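Local coordinates for DNA ligase (Archaeoglobus fulgidus, PDB 3GDE), which probably seals nicks in double-stranded DNA during replication, recombination and repair, using ATP and magnesium and passing through a covalent enzyme-adenylate intermediate, at residues A[50-55]-A[170-175]; A[163-168]-A[497-502]. All coordinates share one frame; numbering follows the deposited sequence.

Contact 1 of 2, residues A[50-55]-A[170-175]; sequences TGKVYP and VGEGIM
Lys52 and Glu172 join the loop that follows helix 39-49 to the start of helix 172-182 through a salt bridge, Lys52 NZ to Glu172 OE1 at 3.2 Å. Glu172 OE1 receives the ammonium on its syn lone pair, the side of OE2, and the two side chains meet at about a right angle. The lysine chain runs extended until its last torsion, where chi4 of 64° turns NZ toward the carboxylate. A water accepts a hydrogen bond from Lys52 NZ at 3.0 Å and gives a weak one to Glu172 OE1, closing a small triangle. The second carboxylate oxygen, OE2, is hydrogen-bonded to Tyr194 OH, so both oxygens have partners.

Close packing is confined to the apolar part, where the methyl CG2 of Thr50 rests on Met175 CG at 3.6 Å. With chi1 of Thr50 at 59°, CG2 is directed at the methionine and OG1 at Leu47 O, its hydrogen-bond partner in the last turn of the preceding helix. The ionic side is looser, partly exposed and bridged by solvent.

Met175 continues inward against Val46 and Ile49 of helix 39-49 and Ile29 of helix 22-34. Gly171 is the N-cap of helix 172-182, whose first turn also makes backbone hydrogen bonds with Pro456 and Val457, in the loop between strands 446-454 and 461-467.

Contact 2 of 2, residues A[163-168]-A[497-502]; sequences LNEMRL and FIPKYV
Glu165 and Pro499 bring two irregular segments together, with their CA atoms 7.7 Å apart and no hydrogen bond between the backbones. Just before the glutamate, Asn164 has positive phi and ends helix 152-162 in a Schellman motif, after which the chain turns Glu165 toward the 497-502 loop.

The glutamate carries the contact with its carboxylate, whose flat face abuts the CG-CD edge of the proline ring. OE1 is nearest Pro499 CG, at 3.5 Å, and OE2 nearest Pro499 CD, at 3.6 Å, the carboxylate lying across both carbons. The two side chains cross at about a right angle. A chi1 of 83° sets Glu165 CG over the backbone, flanked by N and C, and a bend at chi2 carries the carboxylate on toward the ring. Ile498 is a more distant neighbour, its CG2 4.4 Å from Glu165 OE2. Its CD1 also approaches Leu163 CD1 at 4.7 Å, looser than van der Waals contact. Ile498 packs on Val488 of strand 487-491, while Pro499 rests on Val431 of strand 428-437.

Arg167 approaches the same carboxylate from within its own segment. Its NH1 forms a long salt bridge of 3.6 Å with Glu165 OE2, which lies in the guanidinium plane at its edge. The arginine may thus help to orient the carboxylate and offset its charge.

Across the segments an acidic group lies against aliphatic carbons, which imposes little directional constraint. At this point the helical and OB-fold domains meet by van der Waals contact, without a polar bond between the two loops.

The centres of contacts 1 and 2 lie 12 Å apart, and their segments alternate along the chain in the order 50-55, 163-168, 170-175, 497-502. The 163-168 loop leads almost directly into 170-175, linking helix 152-162 to helix 172-182. The two contacts also touch, with Asn164 ND2 packed 2.8 Å from Gly51 O. Both segments of contact 1 belong to the helical N-terminal DNA-binding domain, whereas contact 2 reaches from it to the C-terminal OB-fold domain. Because the first turn of helix 172-182 also meets the OB-fold domain, both contacts border the interdomain junction of this tightly closed ligase conformation.

Contact 1 of 2, residues A[50-55]-A[170-175]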
ATOM      1  N   THR A  50     -11.553  -7.271  -1.561  1.00 25.22           N
ATOM      2  CA  THR A  50     -10.573  -6.221  -1.859  1.00 25.70           C
ATOM      3  C   THR A  50      -9.257  -6.761  -2.423  1.00 25.92           C
ATOM      4  O   THR A  50      -8.309  -5.999  -2.600  1.00 25.72           O
ATOM      5  CB  THR A  50     -10.256  -5.343  -0.624  1.00 25.60           C
ATOM      6  OG1 THR A  50      -9.746  -6.162   0.432  1.00 26.56           O
ATOM      7  CG2 THR A  50     -11.496  -4.615  -0.139  1.00 25.72           C
ATOM      8  N   GLY A  51      -9.202  -8.067  -2.691  1.00 25.94           N
ATOM      9  CA  GLY A  51      -7.973  -8.717  -3.139  1.00 26.10           C
ATOM     10  C   GLY A  51      -6.909  -8.878  -2.070  1.00 26.53           C
ATOM     11  O   GLY A  51      -5.734  -9.022  -2.394  1.00 25.89           O
ATOM     12  N   LYS A  52      -7.317  -8.865  -0.799  1.00 27.07           N
ATOM     13  CA  LYS A  52      -6.383  -9.013   0.328  1.00 27.93           C
ATOM     14  C   LYS A  52      -6.652 -10.288   1.108  1.00 27.75           C
ATOM     15  O   LYS A  52      -7.805 -10.660   1.350  1.00 27.45           O
ATOM     16  CB  LYS A  52      -6.507  -7.851   1.329  1.00 27.81           C
ATOM     17  CG  LYS A  52      -6.013  -6.480   0.880  1.00 29.79           C
ATOM     18  CD  LYS A  52      -6.280  -5.474   2.021  1.00 30.25           C
ATOM     19  CE  LYS A  52      -6.176  -4.029   1.565  1.00 33.49           C
ATOM     20  NZ  LYS A  52      -7.216  -3.649   0.537  1.00 36.01           N
ATOM     21  N   VAL A  53      -5.577 -10.926   1.543  1.00 28.08           N
ATOM     22  CA  VAL A  53      -5.667 -12.064   2.445  1.00 28.42           C
ATOM     23  C   VAL A  53      -5.254 -11.621   3.859  1.00 28.81           C
ATOM     24  O   VAL A  53      -5.850 -12.060   4.854  1.00 29.00           O
ATOM     25  CB  VAL A  53      -4.821 -13.247   1.915  1.00 28.23           C
ATOM     26  CG1 VAL A  53      -4.852 -14.414   2.864  1.00 28.36           C
ATOM     27  CG2 VAL A  53      -5.310 -13.673   0.529  1.00 28.46           C
ATOM     28  N   TYR A  54      -4.247 -10.748   3.928  1.00 29.15           N
ATOM     29  CA  TYR A  54      -3.769 -10.153   5.182  1.00 30.19           C
ATOM     30  C   TYR A  54      -3.656  -8.645   5.026  1.00 31.30           C
ATOM     31  O   TYR A  54      -3.429  -8.167   3.926  1.00 31.70           O
ATOM     32  CB  TYR A  54      -2.402 -10.726   5.606  1.00 29.40           C
ATOM     33  CG  TYR A  54      -2.380 -12.241   5.657  1.00 28.64           C
ATOM     34  CD1 TYR A  54      -2.952 -12.932   6.733  1.00 26.71           C
ATOM     35  CD2 TYR A  54      -1.811 -12.981   4.613  1.00 27.51           C
ATOM     36  CE1 TYR A  54      -2.952 -14.319   6.770  1.00 28.04           C
ATOM     37  CE2 TYR A  54      -1.802 -14.370   4.637  1.00 27.08           C
ATOM     38  CZ  TYR A  54      -2.376 -15.035   5.717  1.00 28.45           C
ATOM     39  OH  TYR A  54      -2.378 -16.410   5.736  1.00 28.27           O
ATOM     40  N   PRO A  55      -3.837  -7.885   6.126  1.00 32.96           N
ATOM     41  CA  PRO A  55      -3.427  -6.472   6.148  1.00 33.50           C
ATOM     42  C   PRO A  55      -1.922  -6.344   5.884  1.00 34.57           C
ATOM     43  O   PRO A  55      -1.160  -7.245   6.228  1.00 34.36           O
ATOM     44  CB  PRO A  55      -3.757  -6.043   7.575  1.00 33.39           C
ATOM     45  CG  PRO A  55      -4.843  -6.974   8.003  1.00 33.21           C
ATOM     46  CD  PRO A  55      -4.471  -8.286   7.398  1.00 32.67           C
ATOM     47  N   VAL A 170     -14.110  -2.891  -7.562  1.00 22.58           N
ATOM     48  CA  VAL A 170     -14.406  -2.602  -6.161  1.00 22.15           C
ATOM     49  C   VAL A 170     -13.121  -2.210  -5.434  1.00 22.72           C
ATOM     50  O   VAL A 170     -12.162  -2.980  -5.368  1.00 22.19           O
ATOM     51  CB  VAL A 170     -15.070  -3.817  -5.451  1.00 22.14           C
ATOM     52  CG1 VAL A 170     -15.265  -3.552  -3.965  1.00 20.65           C
ATOM     53  CG2 VAL A 170     -16.387  -4.191  -6.125  1.00 20.76           C
ATOM     54  N   GLY A 171     -13.098  -0.989  -4.923  1.00 23.39           N
ATOM     55  CA  GLY A 171     -11.964  -0.523  -4.150  1.00 24.74           C
ATOM     56  C   GLY A 171     -12.342  -0.247  -2.710  1.00 25.68           C
ATOM     57  O   GLY A 171     -13.399  -0.681  -2.221  1.00 25.28           O
ATOM     58  N   GLU A 172     -11.460   0.493  -2.050  1.00 26.60           N
ATOM     59  CA  GLU A 172     -11.566   0.841  -0.643  1.00 27.83           C
ATOM     60  C   GLU A 172     -12.785   1.717  -0.382  1.00 27.43           C
ATOM     61  O   GLU A 172     -13.478   1.526   0.617  1.00 27.62           O
ATOM     62  CB  GLU A 172     -10.301   1.601  -0.231  1.00 28.99           C
ATOM     63  CG  GLU A 172      -9.697   1.151   1.078  1.00 32.74           C
ATOM     64  CD  GLU A 172      -8.725   0.002   0.916  1.00 39.05           C
ATOM     65  OE1 GLU A 172      -9.136  -1.081   0.420  1.00 40.95           O
ATOM     66  OE2 GLU A 172      -7.543   0.179   1.316  1.00 42.58           O
ATOM     67  N   GLY A 173     -13.035   2.668  -1.287  1.00 27.19           N
ATOM     68  CA  GLY A 173     -14.151   3.609  -1.186  1.00 27.07           C
ATOM     69  C   GLY A 173     -15.513   2.925  -1.232  1.00 27.20           C
ATOM     70  O   GLY A 173     -16.388   3.195  -0.414  1.00 26.82           O
ATOM     71  N   ILE A 174     -15.693   2.030  -2.198  1.00 27.13           N
ATOM     72  CA  ILE A 174     -16.931   1.261  -2.277  1.00 26.85           C
ATOM     73  C   ILE A 174     -17.128   0.412  -1.013  1.00 27.18           C
ATOM     74  O   ILE A 174     -18.215   0.411  -0.426  1.00 26.90           O
ATOM     75  CB  ILE A 174     -16.983   0.425  -3.558  1.00 26.68           C
ATOM     76  CG1 ILE A 174     -17.222   1.352  -4.752  1.00 25.14           C
ATOM     77  CG2 ILE A 174     -18.051  -0.681  -3.451  1.00 25.87           C
ATOM     78  CD1 ILE A 174     -16.967   0.708  -6.105  1.00 24.20           C
ATOM     79  N   MET A 175     -16.069  -0.257  -0.565  1.00 27.41           N
ATOM     80  CA  MET A 175     -16.147  -1.086   0.643  1.00 28.02           C
ATOM     81  C   MET A 175     -16.506  -0.328   1.927  1.00 28.10           C
ATOM     82  O   MET A 175     -17.327  -0.813   2.707  1.00 27.02           O
ATOM     83  CB  MET A 175     -14.872  -1.896   0.832  1.00 28.44           C
ATOM     84  CG  MET A 175     -14.758  -3.059  -0.132  1.00 30.67           C
ATOM     85  SD  MET A 175     -16.183  -4.169  -0.094  1.00 35.84           S
ATOM     86  CE  MET A 175     -16.114  -4.711   1.626  1.00 30.33           C
TER
HETATM   87  O   HOH W   1      -8.759  -2.398   2.729  1.00 66.24           O

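Contact 2 of 2, residues A[163-168]-A[497-502]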
ATOM      1  N   LEU A 163      -3.328 -13.410  -6.524  1.00 26.22           N
ATOM      2  CA  LEU A 163      -2.689 -12.397  -7.365  1.00 27.38           C
ATOM      3  C   LEU A 163      -3.093 -10.966  -6.986  1.00 28.65           C
ATOM      4  O   LEU A 163      -2.629 -10.010  -7.600  1.00 28.87           O
ATOM      5  CB  LEU A 163      -2.997 -12.668  -8.846  1.00 27.01           C
ATOM      6  CG  LEU A 163      -2.368 -13.963  -9.387  1.00 27.24           C
ATOM      7  CD1 LEU A 163      -2.820 -14.270 -10.801  1.00 27.91           C
ATOM      8  CD2 LEU A 163      -0.849 -13.929  -9.296  1.00 26.97           C
ATOM      9  N   ASN A 164      -3.965 -10.839  -5.982  1.00 29.90           N
ATOM     10  CA  ASN A 164      -4.406  -9.552  -5.436  1.00 31.03           C
ATOM     11  C   ASN A 164      -5.150  -8.587  -6.386  1.00 31.40           C
ATOM     12  O   ASN A 164      -5.286  -7.402  -6.064  1.00 31.80           O
ATOM     13  CB  ASN A 164      -3.253  -8.823  -4.714  1.00 31.44           C
ATOM     14  CG  ASN A 164      -2.585  -9.677  -3.611  1.00 34.05           C
ATOM     15  OD1 ASN A 164      -1.355  -9.652  -3.469  1.00 36.18           O
ATOM     16  ND2 ASN A 164      -3.388 -10.431  -2.837  1.00 34.78           N
ATOM     17  N   GLU A 165      -5.627  -9.084  -7.528  1.00 31.75           N
ATOM     18  CA  GLU A 165      -6.496  -8.305  -8.424  1.00 32.42           C
ATOM     19  C   GLU A 165      -7.773  -9.060  -8.810  1.00 31.04           C
ATOM     20  O   GLU A 165      -7.769  -9.923  -9.687  1.00 31.35           O
ATOM     21  CB  GLU A 165      -5.741  -7.703  -9.652  1.00 32.90           C
ATOM     22  CG  GLU A 165      -5.499  -8.596 -10.884  1.00 34.95           C
ATOM     23  CD  GLU A 165      -5.514  -7.848 -12.265  1.00 35.46           C
ATOM     24  OE1 GLU A 165      -6.036  -6.702 -12.395  1.00 38.61           O
ATOM     25  OE2 GLU A 165      -5.012  -8.443 -13.250  1.00 39.40           O
ATOM     26  N   MET A 166      -8.870  -8.719  -8.131  1.00 29.99           N
ATOM     27  CA  MET A 166     -10.159  -9.412  -8.275  1.00 28.20           C
ATOM     28  C   MET A 166     -10.904  -9.034  -9.558  1.00 27.91           C
ATOM     29  O   MET A 166     -11.732  -9.807 -10.053  1.00 26.82           O
ATOM     30  CB  MET A 166     -11.050  -9.128  -7.056  1.00 28.21           C
ATOM     31  CG  MET A 166     -10.496  -9.614  -5.728  1.00 27.40           C
ATOM     32  SD  MET A 166     -10.101 -11.373  -5.758  1.00 26.27           S
ATOM     33  CE  MET A 166     -11.648 -12.141  -5.324  1.00 24.50           C
ATOM     34  N   ARG A 167     -10.613  -7.835 -10.061  1.00 27.81           N
ATOM     35  CA  ARG A 167     -11.157  -7.290 -11.325  1.00 28.86           C
ATOM     36  C   ARG A 167     -12.664  -7.076 -11.291  1.00 27.64           C
ATOM     37  O   ARG A 167     -13.356  -7.342 -12.266  1.00 27.77           O
ATOM     38  CB  ARG A 167     -10.736  -8.142 -12.535  1.00 28.49           C
ATOM     39  CG  ARG A 167      -9.222  -8.221 -12.724  1.00 30.65           C
ATOM     40  CD  ARG A 167      -8.840  -9.148 -13.881  1.00 31.98           C
ATOM     41  NE  ARG A 167      -9.333  -8.668 -15.170  1.00 39.14           N
ATOM     42  CZ  ARG A 167      -8.559  -8.217 -16.158  1.00 41.67           C
ATOM     43  NH1 ARG A 167      -7.238  -8.179 -16.015  1.00 42.79           N
ATOM     44  NH2 ARG A 167      -9.112  -7.801 -17.297  1.00 42.08           N
ATOM     45  N   LEU A 168     -13.151  -6.570 -10.159  1.00 26.98           N
ATOM     46  CA  LEU A 168     -14.584  -6.399  -9.911  1.00 26.12           C
ATOM     47  C   LEU A 168     -14.981  -4.938  -9.955  1.00 25.93           C
ATOM     48  O   LEU A 168     -16.171  -4.608  -9.896  1.00 26.74           O
ATOM     49  CB  LEU A 168     -14.960  -6.972  -8.534  1.00 25.82           C
ATOM     50  CG  LEU A 168     -14.490  -8.395  -8.193  1.00 25.24           C
ATOM     51  CD1 LEU A 168     -14.732  -8.721  -6.715  1.00 23.51           C
ATOM     52  CD2 LEU A 168     -15.155  -9.416  -9.109  1.00 23.36           C
ATOM     53  N   PHE A 497       0.612  -6.148 -18.509  1.00 30.99           N
ATOM     54  CA  PHE A 497       0.990  -6.891 -17.309  1.00 29.99           C
ATOM     55  C   PHE A 497      -0.134  -6.982 -16.292  1.00 29.58           C
ATOM     56  O   PHE A 497      -0.998  -6.107 -16.224  1.00 29.11           O
ATOM     57  CB  PHE A 497       2.190  -6.235 -16.610  1.00 30.09           C
ATOM     58  CG  PHE A 497       3.357  -6.004 -17.502  1.00 29.25           C
ATOM     59  CD1 PHE A 497       3.760  -4.715 -17.802  1.00 29.11           C
ATOM     60  CD2 PHE A 497       4.047  -7.074 -18.058  1.00 28.88           C
ATOM     61  CE1 PHE A 497       4.838  -4.493 -18.640  1.00 29.27           C
ATOM     62  CE2 PHE A 497       5.124  -6.857 -18.902  1.00 29.37           C
ATOM     63  CZ  PHE A 497       5.520  -5.569 -19.194  1.00 29.94           C
ATOM     64  N   ILE A 498      -0.098  -8.062 -15.511  1.00 29.15           N
ATOM     65  CA  ILE A 498      -0.758  -8.133 -14.206  1.00 28.68           C
ATOM     66  C   ILE A 498      -0.181  -7.000 -13.350  1.00 28.45           C
ATOM     67  O   ILE A 498       1.023  -6.957 -13.130  1.00 28.28           O
ATOM     68  CB  ILE A 498      -0.466  -9.485 -13.498  1.00 28.33           C
ATOM     69  CG1 ILE A 498      -1.099 -10.651 -14.255  1.00 28.04           C
ATOM     70  CG2 ILE A 498      -0.926  -9.463 -12.028  1.00 27.83           C
ATOM     71  CD1 ILE A 498      -0.370 -11.958 -14.049  1.00 27.24           C
ATOM     72  N   PRO A 499      -1.033  -6.064 -12.902  1.00 28.62           N
ATOM     73  CA  PRO A 499      -0.556  -4.962 -12.055  1.00 29.12           C
ATOM     74  C   PRO A 499       0.116  -5.482 -10.777  1.00 29.36           C
ATOM     75  O   PRO A 499      -0.468  -6.286 -10.053  1.00 29.80           O
ATOM     76  CB  PRO A 499      -1.830  -4.169 -11.737  1.00 29.13           C
ATOM     77  CG  PRO A 499      -2.977  -5.047 -12.153  1.00 29.17           C
ATOM     78  CD  PRO A 499      -2.470  -5.963 -13.207  1.00 28.52           C
ATOM     79  N   LYS A 500       1.343  -5.038 -10.527  1.00 29.06           N
ATOM     80  CA  LYS A 500       2.184  -5.636  -9.496  1.00 29.23           C
ATOM     81  C   LYS A 500       3.277  -4.655  -9.048  1.00 28.53           C
ATOM     82  O   LYS A 500       3.396  -4.317  -7.873  1.00 28.39           O
ATOM     83  CB  LYS A 500       2.821  -6.915 -10.055  1.00 29.23           C
ATOM     84  CG  LYS A 500       2.900  -8.088  -9.107  1.00 30.12           C
ATOM     85  CD  LYS A 500       4.232  -8.192  -8.435  1.00 31.35           C
ATOM     86  CE  LYS A 500       4.625  -9.648  -8.262  1.00 33.34           C
ATOM     87  NZ  LYS A 500       5.380  -9.858  -6.995  1.00 35.94           N
ATOM     88  N   TYR A 501       4.055  -4.181 -10.008  1.00 28.05           N
ATOM     89  CA  TYR A 501       5.233  -3.382  -9.692  1.00 27.28           C
ATOM     90  C   TYR A 501       4.961  -1.892  -9.805  1.00 26.30           C
ATOM     91  O   TYR A 501       4.164  -1.450 -10.634  1.00 26.00           O
ATOM     92  CB  TYR A 501       6.423  -3.828 -10.548  1.00 27.64           C
ATOM     93  CG  TYR A 501       6.845  -5.256 -10.253  1.00 28.15           C
ATOM     94  CD1 TYR A 501       6.691  -6.263 -11.212  1.00 27.97           C
ATOM     95  CD2 TYR A 501       7.362  -5.606  -9.001  1.00 28.14           C
ATOM     96  CE1 TYR A 501       7.056  -7.576 -10.944  1.00 27.68           C
ATOM     97  CE2 TYR A 501       7.736  -6.921  -8.713  1.00 28.22           C
ATOM     98  CZ  TYR A 501       7.580  -7.904  -9.691  1.00 30.06           C
ATOM     99  OH  TYR A 501       7.961  -9.216  -9.420  1.00 29.83           O
ATOM    100  N   VAL A 502       5.608  -1.129  -8.935  1.00 25.38           N
ATOM    101  CA  VAL A 502       5.436   0.316  -8.890  1.00 25.00           C
ATOM    102  C   VAL A 502       6.788   0.993  -9.175  1.00 24.41           C
ATOM    103  O   VAL A 502       7.802   0.638  -8.571  1.00 24.45           O
ATOM    104  CB  VAL A 502       4.859   0.756  -7.498  1.00 25.01           C
ATOM    105  CG1 VAL A 502       4.931   2.268  -7.306  1.00 24.51           C
ATOM    106  CG2 VAL A 502       3.417   0.242  -7.328  1.00 24.83           C
TER